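Long-range contact in adhesin (Streptococcus sanguinis SK1 = NCTC 7863, PDB 6VT2), which binds sialoglycans through two tandem Siglec-like modules, probably attaching the bacterium to sialylated host glycoproteins: residues F207-E220 and K314-Y327. Sequence-based numbering, arbitrary orientation.
Sequences FVDEGRDYIFYRGE and KIFRIVFANQTDKY. With CA (calcium ion), chain G.
Strands 213-217 and 314-321 pair in parallel at the margin of a mixed sheet in the second Siglec-like module. The pairing is consistent with the A'-G pairing of V-set immunoglobulin folds. Through R212, Y214, F216 and R218, alternating backbone bonds run from R317 N-R212 O to R218 N-A321 O, with Y214 N-R317 O (2.8 Å) among them.

On the face bearing D213, R317 grips the carboxylate side-on. Its NE meets D213 OD1 and its NH2 meets D213 OD2, each at 2.7 Å and on the syn side. The two planes lie 25° apart, and the bend of R317 at chi3 (-61°) brings the guanidinium alongside.

Further along this face, K326 lays CD over the centre of the Y217 ring, 3.8 Å from its centroid. I215 CG2 lies on the opposite face. K326 NZ then meets E220 OE2 at 2.9 Å. Y327 OH donates to E220 OE1 (2.6 Å), so both carboxylate oxygens are held through their syn lone pairs. Q323 NE2 bonds R218 O almost straight, at 173°. These bonds tie the type II turn from Y217 to E220 to the segment whose T324 and Y327 bind calcium, a site completed by D393 and three waters.

On the other face, I318 CG2 packs 3.6 Å from F216 CD1. F207, from strand 206-207 of the facing sheet, crosses F316 at about a right angle, its CZ 3.8 Å from F316 CD1.

Y214 and F316 lean on strand 222-229 of the facing sheet, and F316 stacks on F299. Strand 314-321 continues the sheet into strand 296-305, while the ring of F320 leads off from strand 213-217 and touches the bound sialic acid.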
loop_
_atom_site.group_PDB
_atom_site.type_symbol
_atom_site.label_atom_id
_atom_site.label_comp_id
_atom_site.label_asym_id
_atom_site.label_seq_id
_atom_site.Cartn_x
_atom_site.Cartn_y
_atom_site.Cartn_z
ATOM N N PHE A 207 12.009 -1.783 17.077
ATOM C CA PHE A 207 11.514 -3.127 17.430
ATOM C C PHE A 207 10.258 -2.911 18.244
ATOM O O PHE A 207 10.314 -2.503 19.417
ATOM C CB PHE A 207 12.578 -3.926 18.168
ATOM C CG PHE A 207 12.097 -5.258 18.682
ATOM C CD1 PHE A 207 11.232 -6.031 17.954
ATOM C CD2 PHE A 207 12.551 -5.718 19.895
ATOM C CE1 PHE A 207 10.828 -7.246 18.425
ATOM C CE2 PHE A 207 12.103 -6.949 20.399
ATOM C CZ PHE A 207 11.269 -7.694 19.660
ATOM N N VAL A 208 9.117 -3.159 17.614
ATOM C CA VAL A 208 7.845 -2.889 18.267
ATOM C C VAL A 208 7.660 -3.714 19.544
ATOM O O VAL A 208 7.037 -3.263 20.512
ATOM C CB VAL A 208 6.724 -3.162 17.259
ATOM C CG1 VAL A 208 5.386 -3.006 17.937
ATOM C CG2 VAL A 208 6.836 -2.289 16.065
ATOM N N ASP A 209 8.161 -4.941 19.568
ATOM C CA ASP A 209 7.921 -5.853 20.674
ATOM C C ASP A 209 9.035 -5.831 21.720
ATOM O O ASP A 209 9.198 -6.782 22.485
ATOM C CB ASP A 209 7.680 -7.242 20.068
ATOM C CG ASP A 209 6.439 -7.272 19.209
ATOM O OD1 ASP A 209 5.332 -7.066 19.763
ATOM O OD2 ASP A 209 6.539 -7.402 17.962
ATOM N N GLU A 210 9.807 -4.745 21.779
ATOM C CA GLU A 210 10.836 -4.629 22.786
ATOM C C GLU A 210 10.254 -4.869 24.154
ATOM O O GLU A 210 9.217 -4.296 24.490
ATOM C CB GLU A 210 11.459 -3.234 22.707
ATOM C CG GLU A 210 12.523 -3.072 23.727
ATOM C CD GLU A 210 13.172 -1.670 23.718
ATOM O OE1 GLU A 210 12.756 -0.811 22.901
ATOM O OE2 GLU A 210 14.095 -1.496 24.509
ATOM N N GLY A 211 10.910 -5.747 24.918
ATOM C CA GLY A 211 10.494 -6.066 26.272
ATOM C C GLY A 211 9.442 -7.140 26.380
ATOM O O GLY A 211 9.036 -7.472 27.495
ATOM N N ARG A 212 8.930 -7.640 25.262
ATOM C CA ARG A 212 7.846 -8.584 25.305
ATOM C C ARG A 212 8.336 -9.959 25.744
ATOM O O ARG A 212 9.377 -10.450 25.305
ATOM C CB ARG A 212 7.214 -8.707 23.921
ATOM C CG ARG A 212 6.025 -9.608 23.839
ATOM C CD ARG A 212 5.192 -9.211 22.644
ATOM N NE ARG A 212 4.097 -10.135 22.463
ATOM C CZ ARG A 212 3.403 -10.257 21.359
ATOM N NH1 ARG A 212 3.683 -9.464 20.330
ATOM N NH2 ARG A 212 2.442 -11.160 21.283
ATOM N N ASP A 213 7.505 -10.627 26.527
ATOM C CA ASP A 213 7.737 -11.999 26.911
ATOM C C ASP A 213 6.777 -12.857 26.116
ATOM O O ASP A 213 5.560 -12.703 26.219
ATOM C CB ASP A 213 7.481 -12.200 28.396
ATOM C CG ASP A 213 8.618 -11.733 29.245
ATOM O OD1 ASP A 213 9.675 -11.347 28.688
ATOM O OD2 ASP A 213 8.446 -11.748 30.475
ATOM N N TYR A 214 7.312 -13.727 25.306
ATOM C CA TYR A 214 6.513 -14.686 24.559
ATOM C C TYR A 214 6.475 -15.995 25.287
ATOM O O TYR A 214 7.526 -16.561 25.584
ATOM C CB TYR A 214 7.098 -14.848 23.169
ATOM C CG TYR A 214 7.066 -13.636 22.310
ATOM C CD1 TYR A 214 6.022 -13.398 21.442
ATOM C CD2 TYR A 214 8.155 -12.761 22.297
ATOM C CE1 TYR A 214 6.087 -12.292 20.587
ATOM C CE2 TYR A 214 8.182 -11.657 21.447
ATOM C CZ TYR A 214 7.130 -11.426 20.649
ATOM O OH TYR A 214 7.148 -10.355 19.787
ATOM N N ILE A 215 5.276 -16.439 25.617
ATOM C CA ILE A 215 5.128 -17.620 26.429
ATOM C C ILE A 215 5.128 -18.811 25.511
ATOM O O ILE A 215 4.359 -18.843 24.547
ATOM C CB ILE A 215 3.834 -17.585 27.212
ATOM C CG1 ILE A 215 3.878 -16.500 28.239
ATOM C CG2 ILE A 215 3.678 -18.908 27.950
ATOM C CD1 ILE A 215 2.454 -16.214 28.831
ATOM N N PHE A 216 5.954 -19.806 25.842
ATOM C CA PHE A 216 5.975 -21.071 25.139
ATOM C C PHE A 216 5.669 -22.127 26.168
ATOM O O PHE A 216 6.370 -22.251 27.162
ATOM C CB PHE A 216 7.322 -21.334 24.465
ATOM C CG PHE A 216 7.465 -20.641 23.166
ATOM C CD1 PHE A 216 7.526 -19.256 23.042
ATOM C CD2 PHE A 216 7.577 -21.404 22.019
ATOM C CE1 PHE A 216 7.662 -18.679 21.774
ATOM C CE2 PHE A 216 7.631 -20.809 20.787
ATOM C CZ PHE A 216 7.719 -19.469 20.686
ATOM N N TYR A 217 4.685 -22.922 25.893
ATOM C CA TYR A 217 4.315 -23.996 26.796
ATOM C C TYR A 217 5.182 -25.188 26.501
ATOM O O TYR A 217 5.271 -25.619 25.344
ATOM C CB TYR A 217 2.835 -24.352 26.596
ATOM C CG TYR A 217 1.974 -23.247 27.088
ATOM C CD1 TYR A 217 1.688 -23.069 28.410
ATOM C CD2 TYR A 217 1.524 -22.300 26.194
ATOM C CE1 TYR A 217 0.954 -21.998 28.828
ATOM C CE2 TYR A 217 0.802 -21.222 26.629
ATOM C CZ TYR A 217 0.493 -21.100 27.943
ATOM O OH TYR A 217 -0.196 -19.987 28.380
ATOM N N ARG A 218 5.786 -25.753 27.533
ATOM C CA ARG A 218 6.666 -26.885 27.348
ATOM C C ARG A 218 5.925 -27.998 26.625
ATOM O O ARG A 218 4.815 -28.351 26.982
ATOM C CB ARG A 218 7.191 -27.358 28.714
ATOM C CG ARG A 218 8.027 -26.276 29.379
ATOM C CD ARG A 218 8.235 -26.535 30.880
ATOM N NE ARG A 218 8.934 -27.768 31.122
ATOM C CZ ARG A 218 8.418 -28.831 31.751
ATOM N NH1 ARG A 218 7.208 -28.786 32.250
ATOM N NH2 ARG A 218 9.105 -29.915 31.937
ATOM N N GLY A 219 6.531 -28.542 25.594
ATOM C CA GLY A 219 5.965 -29.645 24.885
ATOM C C GLY A 219 4.891 -29.323 23.899
ATOM O O GLY A 219 4.277 -30.264 23.376
ATOM N N GLU A 220 4.651 -28.128 23.555
ATOM C CA GLU A 220 3.673 -27.725 22.546
ATOM C C GLU A 220 4.331 -26.713 21.634
ATOM O O GLU A 220 4.887 -25.729 22.095
ATOM C CB GLU A 220 2.426 -27.069 23.133
ATOM C CG GLU A 220 1.619 -28.052 24.003
ATOM C CD GLU A 220 0.272 -27.493 24.439
ATOM O OE1 GLU A 220 -0.544 -28.297 25.005
ATOM O OE2 GLU A 220 0.003 -26.292 24.195
ATOM N N LYS A 314 17.927 -4.717 21.355
ATOM C CA LYS A 314 16.649 -4.615 22.039
ATOM C C LYS A 314 16.282 -6.012 22.531
ATOM O O LYS A 314 16.485 -6.929 21.828
ATOM C CB LYS A 314 15.593 -4.127 21.058
ATOM C CG LYS A 314 15.999 -2.847 20.360
ATOM C CD LYS A 314 15.837 -1.696 21.258
ATOM C CE LYS A 314 16.323 -0.383 20.671
ATOM N NZ LYS A 314 16.458 0.616 21.751
ATOM N N ILE A 315 15.734 -6.074 23.726
ATOM C CA ILE A 315 15.466 -7.342 24.431
ATOM C C ILE A 315 14.065 -7.834 24.120
ATOM O O ILE A 315 13.238 -7.067 23.993
ATOM C CB ILE A 315 15.509 -7.118 25.950
ATOM C CG1 ILE A 315 16.928 -6.732 26.324
ATOM C CG2 ILE A 315 15.027 -8.304 26.773
ATOM C CD1 ILE A 315 17.890 -7.783 26.057
ATOM N N PHE A 316 13.929 -9.125 23.956
ATOM C CA PHE A 316 12.656 -9.833 24.076
ATOM C C PHE A 316 13.001 -11.180 24.689
ATOM O O PHE A 316 14.172 -11.562 24.761
ATOM C CB PHE A 316 11.901 -9.971 22.770
ATOM C CG PHE A 316 12.514 -10.881 21.826
ATOM C CD1 PHE A 316 13.525 -10.481 21.033
ATOM C CD2 PHE A 316 12.092 -12.176 21.705
ATOM C CE1 PHE A 316 14.152 -11.335 20.153
ATOM C CE2 PHE A 316 12.706 -13.037 20.823
ATOM C CZ PHE A 316 13.711 -12.621 20.012
ATOM N N ARG A 317 11.987 -11.841 25.255
ATOM C CA ARG A 317 12.232 -13.119 25.878
ATOM C C ARG A 317 11.237 -14.155 25.421
ATOM O O ARG A 317 10.122 -13.852 25.052
ATOM C CB ARG A 317 12.130 -13.050 27.423
ATOM C CG ARG A 317 12.955 -11.880 28.012
ATOM C CD ARG A 317 13.132 -11.986 29.500
ATOM N NE ARG A 317 11.867 -11.958 30.179
ATOM C CZ ARG A 317 11.767 -12.070 31.505
ATOM N NH1 ARG A 317 12.860 -12.203 32.247
ATOM N NH2 ARG A 317 10.587 -12.060 32.061
ATOM N N ILE A 318 11.694 -15.372 25.444
ATOM C CA ILE A 318 10.826 -16.537 25.475
ATOM C C ILE A 318 10.809 -17.003 26.907
ATOM O O ILE A 318 11.866 -17.251 27.474
ATOM C CB ILE A 318 11.305 -17.624 24.503
ATOM C CG1 ILE A 318 10.932 -17.169 23.119
ATOM C CG2 ILE A 318 10.659 -18.998 24.850
ATOM C CD1 ILE A 318 11.545 -18.035 22.025
ATOM N N VAL A 319 9.612 -17.219 27.461
ATOM C CA VAL A 319 9.429 -17.677 28.830
ATOM C C VAL A 319 8.664 -18.985 28.780
ATOM O O VAL A 319 7.635 -19.080 28.121
ATOM C CB VAL A 319 8.724 -16.638 29.708
ATOM C CG1 VAL A 319 8.489 -17.202 31.083
ATOM C CG2 VAL A 319 9.634 -15.385 29.751
ATOM N N PHE A 320 9.174 -19.976 29.473
ATOM C CA PHE A 320 8.606 -21.318 29.435
ATOM C C PHE A 320 7.453 -21.397 30.418
ATOM O O PHE A 320 7.500 -20.836 31.516
ATOM C CB PHE A 320 9.633 -22.393 29.798
ATOM C CG PHE A 320 10.980 -22.258 29.159
ATOM C CD1 PHE A 320 11.200 -21.559 27.974
ATOM C CD2 PHE A 320 12.033 -22.880 29.738
ATOM C CE1 PHE A 320 12.489 -21.437 27.450
ATOM C CE2 PHE A 320 13.302 -22.783 29.216
ATOM C CZ PHE A 320 13.518 -22.045 28.079
ATOM N N ALA A 321 6.439 -22.111 30.040
ATOM C CA ALA A 321 5.324 -22.390 30.932
ATOM C C ALA A 321 4.989 -23.864 30.924
ATOM O O ALA A 321 5.096 -24.546 29.921
ATOM C CB ALA A 321 4.120 -21.587 30.530
ATOM N N ASN A 322 4.504 -24.324 32.058
ATOM C CA ASN A 322 4.009 -25.679 32.141
ATOM C C ASN A 322 2.650 -25.736 31.496
ATOM O O ASN A 322 1.859 -24.792 31.600
ATOM C CB ASN A 322 3.877 -26.114 33.585
ATOM C CG ASN A 322 5.169 -26.200 34.285
ATOM O OD1 ASN A 322 6.129 -26.795 33.795
ATOM N ND2 ASN A 322 5.237 -25.605 35.436
ATOM N N GLN A 323 2.323 -26.886 30.946
ATOM C CA GLN A 323 0.996 -27.049 30.361
ATOM C C GLN A 323 -0.132 -26.829 31.343
ATOM O O GLN A 323 -1.210 -26.362 30.936
ATOM C CB GLN A 323 0.869 -28.431 29.722
ATOM C CG GLN A 323 1.630 -28.465 28.420
ATOM C CD GLN A 323 1.499 -29.765 27.705
ATOM O OE1 GLN A 323 0.450 -30.475 27.838
ATOM N NE2 GLN A 323 2.543 -30.150 26.982
ATOM N N THR A 324 0.080 -27.160 32.593
ATOM C CA THR A 324 -0.987 -26.943 33.537
ATOM C C THR A 324 -1.360 -25.481 33.602
ATOM O O THR A 324 -2.481 -25.171 33.989
ATOM C CB THR A 324 -0.630 -27.514 34.903
ATOM O OG1 THR A 324 -1.803 -27.360 35.713
ATOM C CG2 THR A 324 0.516 -26.800 35.553
ATOM N N ASP A 325 -0.474 -24.573 33.187
ATOM C CA ASP A 325 -0.813 -23.174 33.220
ATOM C C ASP A 325 -1.861 -22.809 32.176
ATOM O O ASP A 325 -2.516 -21.769 32.316
ATOM C CB ASP A 325 0.446 -22.340 33.009
ATOM C CG ASP A 325 1.397 -22.388 34.124
ATOM O OD1 ASP A 325 1.137 -23.059 35.127
ATOM O OD2 ASP A 325 2.490 -21.768 33.967
ATOM N N LYS A 326 -2.056 -23.615 31.136
ATOM C CA LYS A 326 -3.107 -23.297 30.190
ATOM C C LYS A 326 -4.301 -24.215 30.202
ATOM O O LYS A 326 -5.244 -23.941 29.478
ATOM C CB LYS A 326 -2.561 -23.251 28.770
ATOM C CG LYS A 326 -2.023 -24.519 28.330
ATOM C CD LYS A 326 -1.664 -24.454 26.763
ATOM C CE LYS A 326 -2.803 -24.538 25.871
ATOM N NZ LYS A 326 -2.419 -24.741 24.443
ATOM N N TYR A 327 -4.264 -25.311 30.927
ATOM C CA TYR A 327 -5.363 -26.260 30.978
ATOM C C TYR A 327 -6.003 -26.254 32.346
ATOM O O TYR A 327 -5.311 -26.278 33.357
ATOM C CB TYR A 327 -4.842 -27.708 30.712
ATOM C CG TYR A 327 -4.384 -27.826 29.288
ATOM C CD1 TYR A 327 -5.278 -27.634 28.236
ATOM C CD2 TYR A 327 -3.075 -28.112 28.979
ATOM C CE1 TYR A 327 -4.864 -27.695 26.931
ATOM C CE2 TYR A 327 -2.652 -28.144 27.693
ATOM C CZ TYR A 327 -3.543 -27.960 26.659
ATOM O OH TYR A 327 -3.138 -27.998 25.327
HETATM CA CA CA G . -4.110 -26.087 35.459
HETATM O O HOH W 1 15.503 -3.670 25.325
HETATM O O HOH W 2 14.092 1.413 22.087
HETATM O O HOH W 3 3.816 -32.335 25.294
HETATM O O HOH W 4 -0.278 -30.843 25.161
HETATM O O HOH W 5 -5.099 -23.833 35.056
HETATM O O HOH W 6 -3.054 -24.751 37.171
HETATM O O HOH W 7 -6.191 -25.758 36.495
#